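Local coordinates for ZINC phosphodiesterase ELAC protein 1 (Homo sapiens, PDB 3ZWF) that cleaves RNA as a two-zinc phosphodiesterase, with some tRNA 3'-processing activity, and repairs tRNAs by removing a 2',3'-cyclic phosphate, at residues V3-T8 against M353-P358; G186-E191 against G243-I248; G93-R98 against E120-A125. One frame throughout, in Å; residues are numbered along the deposited sequence.

Contact 1. Residues V3-T8 against M353-P358; sequences VTFLGT and MVISIP. With EDO (1,2-ethanediol), chain G.
V3 meets I357 through CG2. The chi1 of V3 (-176°) places CG1 anti to the backbone N, which leaves CG2 anti to the carbonyl carbon, beside the backbone N. From there CG2 reaches I357 CD1 at 3.6 Å, and the two side chains cross obliquely. The chi1 of F5 (-67°) puts CG anti to its carbonyl carbon, beside the backbone N, and the ring beyond it meets M353 and I355. The contact is an antiparallel pair of strands at one edge of a sheet of the metallo-beta-lactamase fold, where N-terminal strand 2-5 is flanked by 354-356. V3 and I355 form a hydrogen-bonded pair: V3 N gives to I355 O and I355 N to V3 O. F5 N adds a third bond, to M353 O at 2.9 Å. Between these bonds T4 and V354 are a non-hydrogen-bonded pair. Here the CA-H groups serve as weak donors: V354 CA lies 3.2 Å from V3 O, and T4 CA also points at M353 O.

V3, F5 and I355 line the buried face, packed against strands 269-273 and 306-310 of the other sheet. The ring of F5 meets M353 O in its plane, at the CD1 edge. At the same rim CE1 touches I355 CD1 at 3.9 Å. M353 SD makes an oblique Met-aromatic contact, 5.3 Å from the ring centroid. Beyond F5, L6 and G7 both face A21 in a classic beta bulge.

T4 and V354 lie on the other face, where V354 is exposed. A 1,2-ethanediol, probably from the crystallisation liquor, sits there beside both. V354 CG2 approaches its O1 at 3.5 Å, while T4 OG1 shares a hydrogen bond of 2.6 Å with its O2.

Contact 2. Residues G186-E191 against G243-I248; sequences GFSVVE and GRKICI
The R244 guanidinium receives the E191 carboxylate at its edge, with E191 CD in its plane. The grip is side-on, through NE and NH2, one nitrogen to each oxygen. NH2 meets OE2 at 2.8 Å, on the syn side of the carboxylate. NE meets OE1 at 3.1 Å from above the carboxylate plane; the two flat groups are turned 37° apart. The backbone N of R244 also gives to OE1, at 3.2 Å on its anti side. The F187 ring has I248 O obliquely near CD2, and F57 packs against it edge-to-face.

These groups lie along an antiparallel ladder between strands 184-191 and 245-249, part of one sheet of the metallo-beta-lactamase fold. F187 pairs with I248 and V189 with I246, each through two backbone bonds. E191 N to R244 O and G243 N to E191 O extend the bonding back beyond the start of strand 245-249.

F187, V189, I246 and I248 share the buried face. V189 CB stands 4.4 Å from I246 CB, and V189 and I248 reach strand 29-33 of the other sheet. On the face of S188 and C247, OG and SG are 4.0 Å apart. Further along that face V190 CG2 touches K245 CE at 3.7 Å. The K245 chain bends at chi3 (-73°), and its NZ is bound by the carbonyls of F265 and L263.

E191 extends alongside R244, pointing the same way. Its OE1 takes two N-H groups from one residue, which ties backbone and side chain of R244 together. R244 NH1 has a further acceptor in I357 O. The paired charges probably favour the ionised carboxylate, and three N-H bonds fix its rotation.

Contact 3. Residues G93-R98 against E120-A125; sequences GPVGLR and ELVPTA
E120 reaches from its strand to G96 and R98 at the start of helix 97-107. Its CB lies 3.9 Å from G93 O and 4.0 Å from V95 CA. Its chi1 (-67°) puts CG anti to the carbonyl carbon, and chi2 near 180° keeps the chain extended to CD. CG passes close to R98 NH2, and CD comes 3.6 Å from V95 CA. The tip divides its work. OE2 accepts from G96 N and R98 N, both at 3.0 Å, and they arrive from opposite faces of the carboxylate plane. G96 is the N-cap residue, so the carboxylate supplies an acceptor for N-H groups at the helix start, where its charge would also suit the helix dipole. OE1 lies over a face of the R98 guanidinium. The two planes are stacked, 28° apart, and R98 NH1 to E120 OE1 is a long salt bridge of 3.7 Å with no N-H aimed at the oxygen. R98 NH2 instead gives its hydrogen bond to V118 O.

V95 CG2 packs on V122 CG2 at 3.8 Å. A type II turn from P94 to L97 leads into the helix.

In the fold this is a beta-alpha-beta unit. Strands 89-94 and 116-121 run parallel, joined by L121 N to G93 O and V95 N to L121 O. Helix 97-107 connects them, while P94 and L121 pack on F185 of strand 184-191.

How the contacts relate
Along the chain contact 3 closes first and contact 2 follows it. Both fall within the long span whose ends contact 1 brings together. Contacts 1 and 3 belong to the same eight-stranded sheet, with centres 27 Å apart on opposite sides of the chain's centre. Contact 2 lies in the other sheet, its centre 14 Å from that of contact 1 and 20 Å from that of contact 3. Contacts 1 and 2 touch where I357 meets R244 and I246. The C-terminal segment 353-358 is thus joined to both sheets of the metallo-beta-lactamase fold that carries the two zinc ions.

Contact 1. Residues V3-T8 against M353-P358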
# COMPACT_ATOMS: atom_id res chain seq x y z
N VAL A 3 18.66 15.06 -1.52
CA VAL A 3 18.03 13.78 -1.71
C VAL A 3 17.70 13.21 -0.33
O VAL A 3 18.55 13.14 0.53
CB VAL A 3 19.02 12.89 -2.46
CG1 VAL A 3 18.47 11.58 -2.79
CG2 VAL A 3 19.43 13.62 -3.77
N THR A 4 16.44 12.82 -0.14
CA THR A 4 16.00 12.19 1.09
C THR A 4 15.53 10.75 0.83
O THR A 4 14.61 10.53 0.04
CB THR A 4 14.83 12.97 1.74
OG1 THR A 4 15.23 14.30 2.05
CG2 THR A 4 14.35 12.25 3.05
N PHE A 5 16.16 9.79 1.48
CA PHE A 5 15.74 8.39 1.39
C PHE A 5 14.58 8.10 2.31
O PHE A 5 14.69 8.25 3.52
CB PHE A 5 16.92 7.47 1.69
CG PHE A 5 17.98 7.56 0.64
CD1 PHE A 5 18.91 8.57 0.70
CD2 PHE A 5 17.98 6.71 -0.48
CE1 PHE A 5 19.88 8.73 -0.30
CE2 PHE A 5 18.97 6.89 -1.51
CZ PHE A 5 19.89 7.87 -1.40
N LEU A 6 13.47 7.64 1.77
CA LEU A 6 12.32 7.27 2.56
C LEU A 6 12.27 5.76 2.86
O LEU A 6 11.86 5.34 3.95
CB LEU A 6 11.02 7.76 1.95
CG LEU A 6 10.93 9.29 1.82
CD1 LEU A 6 9.79 9.73 0.95
CD2 LEU A 6 10.87 10.00 3.19
N GLY A 7 12.68 4.97 1.89
CA GLY A 7 12.75 3.54 2.02
C GLY A 7 13.91 2.98 1.24
O GLY A 7 14.09 3.27 0.01
N THR A 8 14.66 2.16 1.93
CA THR A 8 15.96 1.65 1.49
C THR A 8 15.99 0.13 1.44
O THR A 8 17.03 -0.46 1.25
CB THR A 8 17.07 2.18 2.36
OG1 THR A 8 16.91 1.76 3.75
CG2 THR A 8 17.09 3.75 2.31
N MET A 353 17.87 9.32 5.72
CA MET A 353 19.13 9.95 5.35
C MET A 353 18.86 11.06 4.34
O MET A 353 18.07 10.91 3.40
CB MET A 353 20.09 8.91 4.76
CG MET A 353 21.47 9.45 4.37
SD MET A 353 22.47 8.20 3.54
CE MET A 353 23.19 7.42 4.97
N VAL A 354 19.50 12.21 4.57
CA VAL A 354 19.44 13.32 3.64
C VAL A 354 20.84 13.62 3.16
O VAL A 354 21.72 13.78 3.97
CB VAL A 354 18.88 14.59 4.31
CG1 VAL A 354 18.78 15.72 3.28
CG2 VAL A 354 17.50 14.33 4.92
N ILE A 355 21.02 13.65 1.85
CA ILE A 355 22.30 14.01 1.22
C ILE A 355 22.09 15.30 0.44
O ILE A 355 21.24 15.38 -0.40
CB ILE A 355 22.82 12.93 0.27
CG1 ILE A 355 23.06 11.63 1.02
CG2 ILE A 355 24.13 13.38 -0.37
CD1 ILE A 355 23.32 10.43 0.15
N SER A 356 22.95 16.29 0.71
CA SER A 356 22.85 17.60 0.10
C SER A 356 23.82 17.58 -1.08
O SER A 356 24.90 17.01 -0.96
CB SER A 356 23.31 18.66 1.14
OG SER A 356 22.83 19.95 0.84
N ILE A 357 23.45 18.18 -2.22
CA ILE A 357 24.36 18.20 -3.38
C ILE A 357 24.76 19.66 -3.61
O ILE A 357 23.96 20.47 -4.04
CB ILE A 357 23.75 17.60 -4.68
CG1 ILE A 357 23.24 16.17 -4.45
CG2 ILE A 357 24.79 17.54 -5.77
CD1 ILE A 357 22.10 16.06 -3.53
N PRO A 358 26.02 19.99 -3.28
CA PRO A 358 26.45 21.37 -3.48
C PRO A 358 26.64 21.69 -4.95
O PRO A 358 26.84 20.79 -5.78
CB PRO A 358 27.78 21.44 -2.73
CG PRO A 358 28.32 20.05 -2.80
CD PRO A 358 27.13 19.12 -2.84
C1 EDO G . 13.60 15.02 6.05
O1 EDO G . 14.15 13.70 5.91
C2 EDO G . 14.38 16.10 5.31
O2 EDO G . 14.31 15.91 3.91

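Contact 2. Residues G186-E191 against G243-I248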
# COMPACT_ATOMS: atom_id res chain seq x y z
N GLY A 186 16.04 3.67 -15.35
CA GLY A 186 16.76 4.68 -14.62
C GLY A 186 16.41 6.08 -15.11
O GLY A 186 15.92 6.28 -16.26
N PHE A 187 16.61 7.05 -14.24
CA PHE A 187 16.28 8.43 -14.51
C PHE A 187 17.50 9.29 -14.30
O PHE A 187 18.24 9.13 -13.31
CB PHE A 187 15.15 8.92 -13.63
CG PHE A 187 13.87 8.14 -13.79
CD1 PHE A 187 13.05 8.36 -14.87
CD2 PHE A 187 13.53 7.16 -12.87
CE1 PHE A 187 11.88 7.64 -15.04
CE2 PHE A 187 12.37 6.42 -13.04
CZ PHE A 187 11.53 6.66 -14.13
N SER A 188 17.72 10.18 -15.28
CA SER A 188 18.76 11.16 -15.22
C SER A 188 18.16 12.56 -15.06
O SER A 188 17.35 12.99 -15.90
CB SER A 188 19.54 11.14 -16.54
OG SER A 188 20.51 12.17 -16.55
N VAL A 189 18.60 13.28 -14.04
CA VAL A 189 18.15 14.64 -13.82
C VAL A 189 19.35 15.58 -13.97
O VAL A 189 20.32 15.49 -13.20
CB VAL A 189 17.50 14.84 -12.43
CG1 VAL A 189 17.13 16.32 -12.23
CG2 VAL A 189 16.27 13.90 -12.27
N VAL A 190 19.26 16.47 -14.95
CA VAL A 190 20.31 17.47 -15.18
C VAL A 190 19.77 18.86 -14.93
O VAL A 190 18.80 19.29 -15.54
CB VAL A 190 20.92 17.36 -16.60
CG1 VAL A 190 21.81 18.59 -16.91
CG2 VAL A 190 21.74 16.08 -16.73
N GLU A 191 20.40 19.55 -13.99
CA GLU A 191 20.12 20.95 -13.73
C GLU A 191 20.89 21.78 -14.75
O GLU A 191 22.04 21.45 -15.08
CB GLU A 191 20.55 21.30 -12.31
CG GLU A 191 20.34 22.76 -11.91
CD GLU A 191 21.17 23.15 -10.68
OE1 GLU A 191 22.37 22.79 -10.59
OE2 GLU A 191 20.60 23.82 -9.79
N GLY A 243 24.91 21.94 -14.85
CA GLY A 243 24.84 22.09 -13.41
C GLY A 243 24.96 20.71 -12.79
O GLY A 243 25.72 19.85 -13.28
N ARG A 244 24.19 20.48 -11.75
CA ARG A 244 24.25 19.22 -11.05
C ARG A 244 23.54 18.13 -11.85
O ARG A 244 22.59 18.41 -12.58
CB ARG A 244 23.68 19.36 -9.64
CG ARG A 244 24.54 20.25 -8.73
CD ARG A 244 23.81 20.65 -7.45
NE ARG A 244 22.93 21.79 -7.70
CZ ARG A 244 22.47 22.64 -6.78
NH1 ARG A 244 22.81 22.53 -5.51
NH2 ARG A 244 21.65 23.62 -7.15
N LYS A 245 24.01 16.90 -11.69
CA LYS A 245 23.42 15.71 -12.34
C LYS A 245 23.20 14.64 -11.27
O LYS A 245 24.13 14.21 -10.60
CB LYS A 245 24.32 15.17 -13.46
CG LYS A 245 23.84 13.84 -14.03
CD LYS A 245 24.79 13.25 -15.07
CE LYS A 245 24.77 13.97 -16.39
NZ LYS A 245 25.62 13.27 -17.42
N ILE A 246 21.94 14.23 -11.16
CA ILE A 246 21.52 13.17 -10.25
C ILE A 246 20.90 12.04 -11.07
O ILE A 246 20.01 12.28 -11.87
CB ILE A 246 20.42 13.64 -9.31
CG1 ILE A 246 20.84 14.92 -8.60
CG2 ILE A 246 20.13 12.55 -8.29
CD1 ILE A 246 21.95 14.77 -7.68
N CYS A 247 21.43 10.83 -10.90
CA CYS A 247 20.93 9.64 -11.59
C CYS A 247 20.45 8.61 -10.56
O CYS A 247 21.15 8.30 -9.62
CB CYS A 247 22.01 9.02 -12.44
SG CYS A 247 22.49 10.14 -13.78
N ILE A 248 19.25 8.12 -10.79
CA ILE A 248 18.57 7.21 -9.86
C ILE A 248 18.14 6.01 -10.68
O ILE A 248 17.31 6.16 -11.60
CB ILE A 248 17.34 7.90 -9.25
CG1 ILE A 248 17.79 9.18 -8.51
CG2 ILE A 248 16.65 6.93 -8.25
CD1 ILE A 248 16.68 10.00 -7.97

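Contact 3. Residues G93-R98 against E120-A125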
# COMPACT_ATOMS: atom_id res chain seq x y z
N GLY A 93 5.93 6.63 -15.60
CA GLY A 93 6.26 5.23 -15.29
C GLY A 93 5.93 4.30 -16.43
O GLY A 93 5.54 4.75 -17.52
N PRO A 94 6.19 3.01 -16.24
CA PRO A 94 5.97 2.08 -17.32
C PRO A 94 4.52 1.97 -17.77
O PRO A 94 3.61 2.18 -17.00
CB PRO A 94 6.46 0.75 -16.76
CG PRO A 94 7.30 1.09 -15.60
CD PRO A 94 6.75 2.33 -15.06
N VAL A 95 4.35 1.61 -19.04
CA VAL A 95 3.03 1.23 -19.56
C VAL A 95 2.32 0.31 -18.56
O VAL A 95 2.87 -0.70 -18.13
CB VAL A 95 3.16 0.52 -20.94
CG1 VAL A 95 1.80 -0.11 -21.38
CG2 VAL A 95 3.62 1.51 -21.97
N GLY A 96 1.06 0.65 -18.27
CA GLY A 96 0.23 -0.08 -17.31
C GLY A 96 -0.08 0.75 -16.09
O GLY A 96 -1.11 0.53 -15.39
N LEU A 97 0.79 1.71 -15.81
CA LEU A 97 0.63 2.52 -14.60
C LEU A 97 -0.61 3.44 -14.65
O LEU A 97 -1.30 3.62 -13.65
CB LEU A 97 1.90 3.35 -14.32
CG LEU A 97 1.87 4.19 -13.05
CD1 LEU A 97 1.80 3.31 -11.80
CD2 LEU A 97 3.17 5.08 -12.96
N ARG A 98 -0.87 4.04 -15.81
CA ARG A 98 -1.98 4.98 -15.90
C ARG A 98 -3.31 4.30 -15.54
O ARG A 98 -4.09 4.82 -14.73
CB ARG A 98 -2.09 5.58 -17.29
CG ARG A 98 -3.16 6.68 -17.41
CD ARG A 98 -3.31 7.20 -18.83
NE ARG A 98 -2.04 7.70 -19.37
CZ ARG A 98 -1.51 7.34 -20.53
NH1 ARG A 98 -2.08 6.44 -21.33
NH2 ARG A 98 -0.38 7.91 -20.90
N GLU A 120 3.41 7.45 -19.90
CA GLU A 120 3.90 6.08 -19.89
C GLU A 120 5.11 5.86 -20.77
O GLU A 120 5.09 6.22 -21.93
CB GLU A 120 2.81 5.12 -20.30
CG GLU A 120 1.68 5.05 -19.28
CD GLU A 120 0.65 3.98 -19.56
OE1 GLU A 120 0.36 3.66 -20.72
OE2 GLU A 120 0.10 3.43 -18.56
N LEU A 121 6.11 5.19 -20.19
CA LEU A 121 7.31 4.75 -20.91
C LEU A 121 7.13 3.37 -21.49
O LEU A 121 6.71 2.44 -20.80
CB LEU A 121 8.50 4.70 -19.96
CG LEU A 121 9.13 6.06 -19.63
CD1 LEU A 121 8.25 6.97 -18.84
CD2 LEU A 121 10.40 5.75 -18.78
N VAL A 122 7.40 3.23 -22.78
CA VAL A 122 7.22 1.96 -23.49
C VAL A 122 8.55 1.21 -23.44
O VAL A 122 9.56 1.62 -24.12
CB VAL A 122 6.77 2.13 -24.98
CG1 VAL A 122 6.68 0.78 -25.68
CG2 VAL A 122 5.42 2.84 -25.01
N PRO A 123 8.59 0.11 -22.69
CA PRO A 123 9.81 -0.67 -22.63
C PRO A 123 10.08 -1.50 -23.90
O PRO A 123 9.22 -1.66 -24.76
CB PRO A 123 9.57 -1.58 -21.44
CG PRO A 123 8.10 -1.75 -21.43
CD PRO A 123 7.50 -0.51 -21.92
N THR A 124 11.30 -2.00 -23.98
CA THR A 124 11.67 -2.93 -25.04
C THR A 124 11.78 -4.33 -24.42
O THR A 124 12.08 -4.47 -23.23
CB THR A 124 12.91 -2.52 -25.82
OG1 THR A 124 14.05 -2.52 -24.95
CG2 THR A 124 12.69 -1.14 -26.44
N ALA A 125 11.58 -5.33 -25.27
CA ALA A 125 11.50 -6.74 -24.85
C ALA A 125 12.84 -7.24 -24.27
O ALA A 125 12.86 -8.13 -23.41
CB ALA A 125 11.07 -7.63 -26.05